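Local coordinates for protein uridylate-specific endoribonuclease nsp11 (Prrsv 16244b, PDB 5EYI) that probably cleaves RNA on the 3' side of uridylates, degrading viral polyuridine tracts so that host double-stranded RNA sensors are not activated, at residues A[109-117]-A[148-159]. The protein carries 1 engineered substitution. Sequence-based numbering, arbitrary orientation.
Sequences RIEVDCREY and VTSRYLPRVLPK. With SO4 (sulfate ion), chain C.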
ATOM      1  N   ARG A 109     -18.084  15.872  -4.792  1.00 17.34           N
ATOM      2  CA  ARG A 109     -19.131  14.930  -5.215  1.00 18.04           C
ATOM      3  C   ARG A 109     -19.871  14.299  -4.044  1.00 19.05           C
ATOM      4  O   ARG A 109     -21.099  14.104  -4.107  1.00 18.55           O
ATOM      5  CB  ARG A 109     -18.554  13.841  -6.112  1.00 17.94           C
ATOM      6  CG  ARG A 109     -18.429  14.306  -7.544  1.00 17.99           C
ATOM      7  CD  ARG A 109     -17.859  13.229  -8.424  1.00 17.67           C
ATOM      8  NE  ARG A 109     -16.429  13.058  -8.229  1.00 17.58           N
ATOM      9  CZ  ARG A 109     -15.661  12.267  -8.974  1.00 17.54           C
ATOM     10  NH1 ARG A 109     -16.194  11.586  -9.991  1.00 17.32           N
ATOM     11  NH2 ARG A 109     -14.360  12.173  -8.713  1.00 16.92           N
ATOM     12  N   ILE A 110     -19.130  13.974  -2.989  1.00 19.51           N
ATOM     13  CA  ILE A 110     -19.754  13.463  -1.767  1.00 21.13           C
ATOM     14  C   ILE A 110     -20.761  14.483  -1.192  1.00 21.50           C
ATOM     15  O   ILE A 110     -21.888  14.125  -0.882  1.00 20.54           O
ATOM     16  CB  ILE A 110     -18.693  13.033  -0.725  1.00 21.54           C
ATOM     17  CG1 ILE A 110     -18.022  11.733  -1.182  1.00 21.85           C
ATOM     18  CG2 ILE A 110     -19.313  12.818   0.652  1.00 22.01           C
ATOM     19  CD1 ILE A 110     -16.670  11.488  -0.548  1.00 22.56           C
ATOM     20  N   GLU A 111     -20.372  15.753  -1.109  1.00 22.73           N
ATOM     21  CA  GLU A 111     -21.210  16.759  -0.452  1.00 23.30           C
ATOM     22  C   GLU A 111     -22.499  17.019  -1.228  1.00 24.62           C
ATOM     23  O   GLU A 111     -23.547  17.178  -0.612  1.00 25.42           O
ATOM     24  CB  GLU A 111     -20.456  18.065  -0.192  1.00 23.31           C
ATOM     25  CG  GLU A 111     -19.457  18.000   0.967  1.00 23.37           C
ATOM     26  CD  GLU A 111     -18.157  17.286   0.613  1.00 24.14           C
ATOM     27  OE1 GLU A 111     -17.975  16.872  -0.559  1.00 22.94           O
ATOM     28  OE2 GLU A 111     -17.313  17.128   1.519  1.00 24.42           O
ATOM     29  N   VAL A 112     -22.436  17.039  -2.559  1.00 26.24           N
ATOM     30  CA  VAL A 112     -23.659  17.208  -3.373  1.00 27.52           C
ATOM     31  C   VAL A 112     -24.341  15.899  -3.747  1.00 28.29           C
ATOM     32  O   VAL A 112     -25.413  15.938  -4.327  1.00 29.81           O
ATOM     33  CB  VAL A 112     -23.436  18.061  -4.648  1.00 27.63           C
ATOM     34  CG1 VAL A 112     -22.776  19.373  -4.286  1.00 28.07           C
ATOM     35  CG2 VAL A 112     -22.624  17.335  -5.703  1.00 27.90           C
ATOM     36  N   ASP A 113     -23.727  14.763  -3.410  1.00 29.18           N
ATOM     37  CA  ASP A 113     -24.217  13.425  -3.754  1.00 29.88           C
ATOM     38  C   ASP A 113     -24.271  13.168  -5.262  1.00 30.11           C
ATOM     39  O   ASP A 113     -25.173  12.488  -5.759  1.00 31.04           O
ATOM     40  CB  ASP A 113     -25.582  13.137  -3.095  1.00 30.39           C
ATOM     41  CG  ASP A 113     -25.873  11.647  -2.967  1.00 30.46           C
ATOM     42  OD1 ASP A 113     -24.931  10.844  -2.812  1.00 30.22           O
ATOM     43  OD2 ASP A 113     -27.054  11.276  -3.023  1.00 30.08           O
ATOM     44  N   CYS A 114     -23.295  13.705  -5.987  1.00 29.58           N
ATOM     45  CA  CYS A 114     -23.138  13.384  -7.394  1.00 29.96           C
ATOM     46  C   CYS A 114     -22.217  12.182  -7.513  1.00 28.87           C
ATOM     47  O   CYS A 114     -21.055  12.257  -7.121  1.00 28.90           O
ATOM     48  CB  CYS A 114     -22.547  14.552  -8.164  1.00 31.34           C
ATOM     49  SG  CYS A 114     -22.323  14.165  -9.916  1.00 35.56           S
ATOM     50  N   ARG A 115     -22.730  11.083  -8.065  1.00 26.82           N
ATOM     51  CA  ARG A 115     -21.960   9.840  -8.179  1.00 26.27           C
ATOM     52  C   ARG A 115     -21.553   9.515  -9.612  1.00 25.82           C
ATOM     53  O   ARG A 115     -21.345   8.355  -9.955  1.00 25.93           O
ATOM     54  CB  ARG A 115     -22.756   8.706  -7.557  1.00 25.88           C
ATOM     55  CG  ARG A 115     -23.254   9.095  -6.179  1.00 25.84           C
ATOM     56  CD  ARG A 115     -23.685   7.912  -5.370  1.00 24.89           C
ATOM     57  NE  ARG A 115     -24.127   8.332  -4.050  1.00 23.50           N
ATOM     58  CZ  ARG A 115     -24.346   7.512  -3.030  1.00 23.43           C
ATOM     59  NH1 ARG A 115     -24.155   6.194  -3.149  1.00 23.72           N
ATOM     60  NH2 ARG A 115     -24.759   8.013  -1.872  1.00 23.59           N
ATOM     61  N   GLU A 116     -21.394  10.557 -10.425  1.00 25.99           N
ATOM     62  CA  GLU A 116     -20.995  10.429 -11.813  1.00 26.68           C
ATOM     63  C   GLU A 116     -19.498  10.654 -11.943  1.00 24.15           C
ATOM     64  O   GLU A 116     -18.885  11.352 -11.134  1.00 23.52           O
ATOM     65  CB  GLU A 116     -21.729  11.469 -12.674  1.00 29.84           C
ATOM     66  CG  GLU A 116     -23.248  11.479 -12.530  1.00 33.60           C
ATOM     67  CD  GLU A 116     -23.895  10.152 -12.906  1.00 37.43           C
ATOM     68  OE1 GLU A 116     -23.485   9.532 -13.914  1.00 41.01           O
ATOM     69  OE2 GLU A 116     -24.828   9.723 -12.189  1.00 43.80           O
ATOM     70  N   TYR A 117     -18.923  10.062 -12.978  1.00 22.36           N
ATOM     71  CA  TYR A 117     -17.569  10.368 -13.405  1.00 22.01           C
ATOM     72  C   TYR A 117     -17.505  11.825 -13.847  1.00 21.97           C
ATOM     73  O   TYR A 117     -18.477  12.354 -14.370  1.00 22.20           O
ATOM     74  CB  TYR A 117     -17.161   9.468 -14.569  1.00 21.89           C
ATOM     75  CG  TYR A 117     -17.015   8.006 -14.201  1.00 21.59           C
ATOM     76  CD1 TYR A 117     -15.988   7.578 -13.363  1.00 20.97           C
ATOM     77  CD2 TYR A 117     -17.898   7.051 -14.698  1.00 21.73           C
ATOM     78  CE1 TYR A 117     -15.845   6.238 -13.030  1.00 21.07           C
ATOM     79  CE2 TYR A 117     -17.764   5.708 -14.373  1.00 21.26           C
ATOM     80  CZ  TYR A 117     -16.738   5.305 -13.545  1.00 20.71           C
ATOM     81  OH  TYR A 117     -16.611   3.979 -13.221  1.00 19.91           O
ATOM     82  N   VAL A 148     -16.545   7.175  -5.026  1.00 17.10           N
ATOM     83  CA  VAL A 148     -17.898   7.713  -5.009  1.00 17.13           C
ATOM     84  C   VAL A 148     -18.731   7.249  -6.211  1.00 16.93           C
ATOM     85  O   VAL A 148     -19.958   7.279  -6.160  1.00 17.40           O
ATOM     86  CB  VAL A 148     -17.871   9.260  -4.953  1.00 17.08           C
ATOM     87  CG1 VAL A 148     -17.436   9.847  -6.293  1.00 17.25           C
ATOM     88  CG2 VAL A 148     -19.221   9.813  -4.508  1.00 17.03           C
ATOM     89  N   THR A 149     -18.051   6.841  -7.277  1.00 16.47           N
ATOM     90  CA  THR A 149     -18.670   6.276  -8.470  1.00 16.73           C
ATOM     91  C   THR A 149     -18.842   4.738  -8.420  1.00 16.53           C
ATOM     92  O   THR A 149     -19.409   4.156  -9.354  1.00 16.43           O
ATOM     93  CB  THR A 149     -17.843   6.650  -9.727  1.00 16.86           C
ATOM     94  OG1 THR A 149     -16.508   6.133  -9.617  1.00 17.08           O
ATOM     95  CG2 THR A 149     -17.775   8.168  -9.898  1.00 16.74           C
ATOM     96  N   SER A 150     -18.388   4.089  -7.344  1.00 16.31           N
ATOM     97  CA  SER A 150     -18.401   2.625  -7.259  1.00 16.57           C
ATOM     98  C   SER A 150     -19.806   2.049  -7.109  1.00 17.26           C
ATOM     99  O   SER A 150     -20.771   2.749  -6.800  1.00 16.81           O
ATOM    100  CB  SER A 150     -17.534   2.124  -6.097  1.00 16.21           C
ATOM    101  OG  SER A 150     -16.190   2.555  -6.221  1.00 16.36           O
ATOM    102  N   ARG A 151     -19.898   0.748  -7.329  1.00 18.58           N
ATOM    103  CA  ARG A 151     -21.128   0.008  -7.062  1.00 19.84           C
ATOM    104  C   ARG A 151     -21.311  -0.250  -5.572  1.00 19.26           C
ATOM    105  O   ARG A 151     -20.393  -0.033  -4.766  1.00 18.24           O
ATOM    106  CB  ARG A 151     -21.105  -1.318  -7.791  1.00 21.04           C
ATOM    107  CG  ARG A 151     -21.209  -1.176  -9.289  1.00 23.03           C
ATOM    108  CD  ARG A 151     -20.935  -2.513  -9.945  1.00 25.54           C
ATOM    109  NE  ARG A 151     -21.088  -2.462 -11.394  1.00 27.94           N
ATOM    110  CZ  ARG A 151     -20.492  -3.296 -12.256  1.00 30.44           C
ATOM    111  NH1 ARG A 151     -19.685  -4.269 -11.835  1.00 29.65           N
ATOM    112  NH2 ARG A 151     -20.694  -3.141 -13.566  1.00 32.56           N
ATOM    113  N   TYR A 152     -22.522  -0.694  -5.232  1.00 19.06           N
ATOM    114  CA  TYR A 152     -22.859  -1.233  -3.913  1.00 19.49           C
ATOM    115  C   TYR A 152     -22.819  -0.207  -2.753  1.00 18.97           C
ATOM    116  O   TYR A 152     -22.823  -0.593  -1.578  1.00 19.58           O
ATOM    117  CB  TYR A 152     -21.971  -2.459  -3.623  1.00 20.40           C
ATOM    118  CG  TYR A 152     -21.909  -3.429  -4.793  1.00 21.30           C
ATOM    119  CD1 TYR A 152     -23.075  -3.889  -5.404  1.00 21.96           C
ATOM    120  CD2 TYR A 152     -20.684  -3.866  -5.308  1.00 22.40           C
ATOM    121  CE1 TYR A 152     -23.028  -4.761  -6.481  1.00 22.54           C
ATOM    122  CE2 TYR A 152     -20.627  -4.737  -6.390  1.00 22.81           C
ATOM    123  CZ  TYR A 152     -21.803  -5.175  -6.973  1.00 23.07           C
ATOM    124  OH  TYR A 152     -21.770  -6.031  -8.044  1.00 24.16           O
ATOM    125  N   LEU A 153     -22.822   1.084  -3.075  1.00 17.98           N
ATOM    126  CA  LEU A 153     -22.689   2.117  -2.055  1.00 18.19           C
ATOM    127  C   LEU A 153     -24.034   2.425  -1.407  1.00 18.12           C
ATOM    128  O   LEU A 153     -25.077   2.276  -2.045  1.00 17.19           O
ATOM    129  CB  LEU A 153     -22.133   3.405  -2.647  1.00 18.28           C
ATOM    130  CG  LEU A 153     -20.761   3.324  -3.303  1.00 18.30           C
ATOM    131  CD1 LEU A 153     -20.365   4.733  -3.703  1.00 18.02           C
ATOM    132  CD2 LEU A 153     -19.723   2.679  -2.390  1.00 18.23           C
ATOM    133  N   PRO A 154     -24.015   2.858  -0.133  1.00 18.46           N
ATOM    134  CA  PRO A 154     -25.256   3.261   0.538  1.00 18.51           C
ATOM    135  C   PRO A 154     -25.681   4.662   0.121  1.00 19.23           C
ATOM    136  O   PRO A 154     -24.915   5.380  -0.517  1.00 19.71           O
ATOM    137  CB  PRO A 154     -24.863   3.250   2.004  1.00 18.39           C
ATOM    138  CG  PRO A 154     -23.416   3.632   1.995  1.00 18.35           C
ATOM    139  CD  PRO A 154     -22.836   3.047   0.734  1.00 18.06           C
ATOM    140  N   ARG A 155     -26.884   5.059   0.507  1.00 20.85           N
ATOM    141  CA  ARG A 155     -27.395   6.389   0.178  1.00 21.99           C
ATOM    142  C   ARG A 155     -26.699   7.538   0.928  1.00 20.34           C
ATOM    143  O   ARG A 155     -26.551   8.615   0.368  1.00 20.00           O
ATOM    144  CB  ARG A 155     -28.915   6.445   0.369  1.00 24.15           C
ATOM    145  CG  ARG A 155     -29.675   5.752  -0.754  1.00 26.17           C
ATOM    146  CD  ARG A 155     -31.140   5.570  -0.412  1.00 27.98           C
ATOM    147  NE  ARG A 155     -31.850   6.848  -0.258  1.00 30.92           N
ATOM    148  CZ  ARG A 155     -32.553   7.483  -1.203  1.00 30.89           C
ATOM    149  NH1 ARG A 155     -32.674   6.996  -2.434  1.00 31.65           N
ATOM    150  NH2 ARG A 155     -33.145   8.634  -0.907  1.00 31.86           N
ATOM    151  N   VAL A 156     -26.265   7.325   2.168  1.00 20.07           N
ATOM    152  CA  VAL A 156     -25.577   8.395   2.918  1.00 20.15           C
ATOM    153  C   VAL A 156     -24.096   8.067   3.012  1.00 19.57           C
ATOM    154  O   VAL A 156     -23.709   7.013   3.497  1.00 18.95           O
ATOM    155  CB  VAL A 156     -26.253   8.814   4.277  1.00 21.40           C
ATOM    156  CG1 VAL A 156     -27.281   7.823   4.781  1.00 22.34           C
ATOM    157  CG2 VAL A 156     -25.247   9.176   5.379  1.00 21.56           C
ATOM    158  N   LEU A 157     -23.291   8.982   2.486  1.00 19.44           N
ATOM    159  CA  LEU A 157     -21.841   8.893   2.509  1.00 19.23           C
ATOM    160  C   LEU A 157     -21.326   9.956   3.470  1.00 19.35           C
ATOM    161  O   LEU A 157     -21.694  11.125   3.349  1.00 19.64           O
ATOM    162  CB  LEU A 157     -21.275   9.129   1.112  1.00 18.73           C
ATOM    163  CG  LEU A 157     -21.758   8.142   0.036  1.00 19.07           C
ATOM    164  CD1 LEU A 157     -21.178   8.496  -1.330  1.00 18.94           C
ATOM    165  CD2 LEU A 157     -21.416   6.702   0.399  1.00 18.74           C
ATOM    166  N   PRO A 158     -20.478   9.565   4.437  1.00 19.49           N
ATOM    167  CA  PRO A 158     -19.918  10.582   5.332  1.00 19.70           C
ATOM    168  C   PRO A 158     -19.174  11.687   4.568  1.00 20.63           C
ATOM    169  O   PRO A 158     -18.458  11.399   3.593  1.00 20.35           O
ATOM    170  CB  PRO A 158     -18.946   9.790   6.209  1.00 19.69           C
ATOM    171  CG  PRO A 158     -19.409   8.375   6.145  1.00 19.61           C
ATOM    172  CD  PRO A 158     -20.079   8.197   4.819  1.00 19.30           C
ATOM    173  N   LYS A 159     -19.340  12.929   5.015  1.00 21.18           N
ATOM    174  CA  LYS A 159     -18.706  14.074   4.366  1.00 22.35           C
ATOM    175  C   LYS A 159     -17.304  14.241   4.916  1.00 22.39           C
ATOM    176  O   LYS A 159     -17.033  15.129   5.719  1.00 23.62           O
ATOM    177  CB  LYS A 159     -19.541  15.336   4.560  1.00 23.68           C
ATOM    178  CG  LYS A 159     -20.894  15.269   3.868  1.00 25.20           C
ATOM    179  CD  LYS A 159     -21.787  16.383   4.369  1.00 27.43           C
ATOM    180  CE  LYS A 159     -23.112  16.423   3.637  1.00 29.64           C
ATOM    181  NZ  LYS A 159     -23.841  17.677   3.990  1.00 31.83           N
TER
HETATM  182  S   SO4 C 301     -23.201  -0.431 -13.180  1.00 43.35           S
HETATM  183  O1  SO4 C 301     -24.050   0.682 -13.643  1.00 39.05           O
HETATM  184  O2  SO4 C 301     -23.874  -1.733 -13.394  1.00 46.20           O
HETATM  185  O3  SO4 C 301     -22.977  -0.184 -11.738  1.00 45.45           O
HETATM  186  O4  SO4 C 301     -21.895  -0.542 -13.880  1.00 42.51           O
HETATM  187  O   HOH W   1     -27.938   9.145  -1.816  1.00 27.40           O
HETATM  188  O   HOH W   2     -22.338   5.596  -9.999  1.00 53.19           O
HETATM  189  O   HOH W   3     -15.893   3.825 -10.830  1.00 17.11           O
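With CG anti to its own carbonyl carbon (chi1 -49°) and the chain extended from CG to NE, Arg115 runs past the carbonyl of Val148 and carries its guanidinium to the loop at Pro154. NH1 and NH2 of Arg115 grip Pro154 O end-on, at 2.9 and 3.0 Å; the NH2 bond lies in the carbonyl plane on a lone pair, whereas NH1 comes from above that plane. Within its own segment, Arg115 forms a side-on salt bridge, NE and NH2 both donating to Asp113 OD1, the NE distance being 2.9 Å. Asp113 is the C-prime residue of the Schellman motif ending helix 109-112, and a water links its OD2 to Arg155 O. Leu157 lies over one guanidinium face, CD1 3.7 Å from Arg115 CZ.

Ile110 CG1 packs against Val148 CG2 (4.0 Å), while Val148 CG1 lies over one face of the Arg109 guanidinium, toward its rim; that group is salt-bridged to Glu122. At the end of segment 109-117, Thr149 CB makes a CH-pi contact over the Tyr117 ring, 4.2 Å from its centroid, and a water connects Thr149 OG1 with Tyr117 OH; OG1 is also hydrogen-bonded to His147 ND1.

The contact pins the loop between strands 141-143 and 163-169 to the helix end within the NendoU domain, with the Leu153 side chain about 8 Å from that of His146, a predicted active-site residue. Because carboxylate and carbonyl oxygens share one guanidinium plane, these bonds should restrict rotation of the Arg115 guanidinium, and its positive charge is probably stabilised.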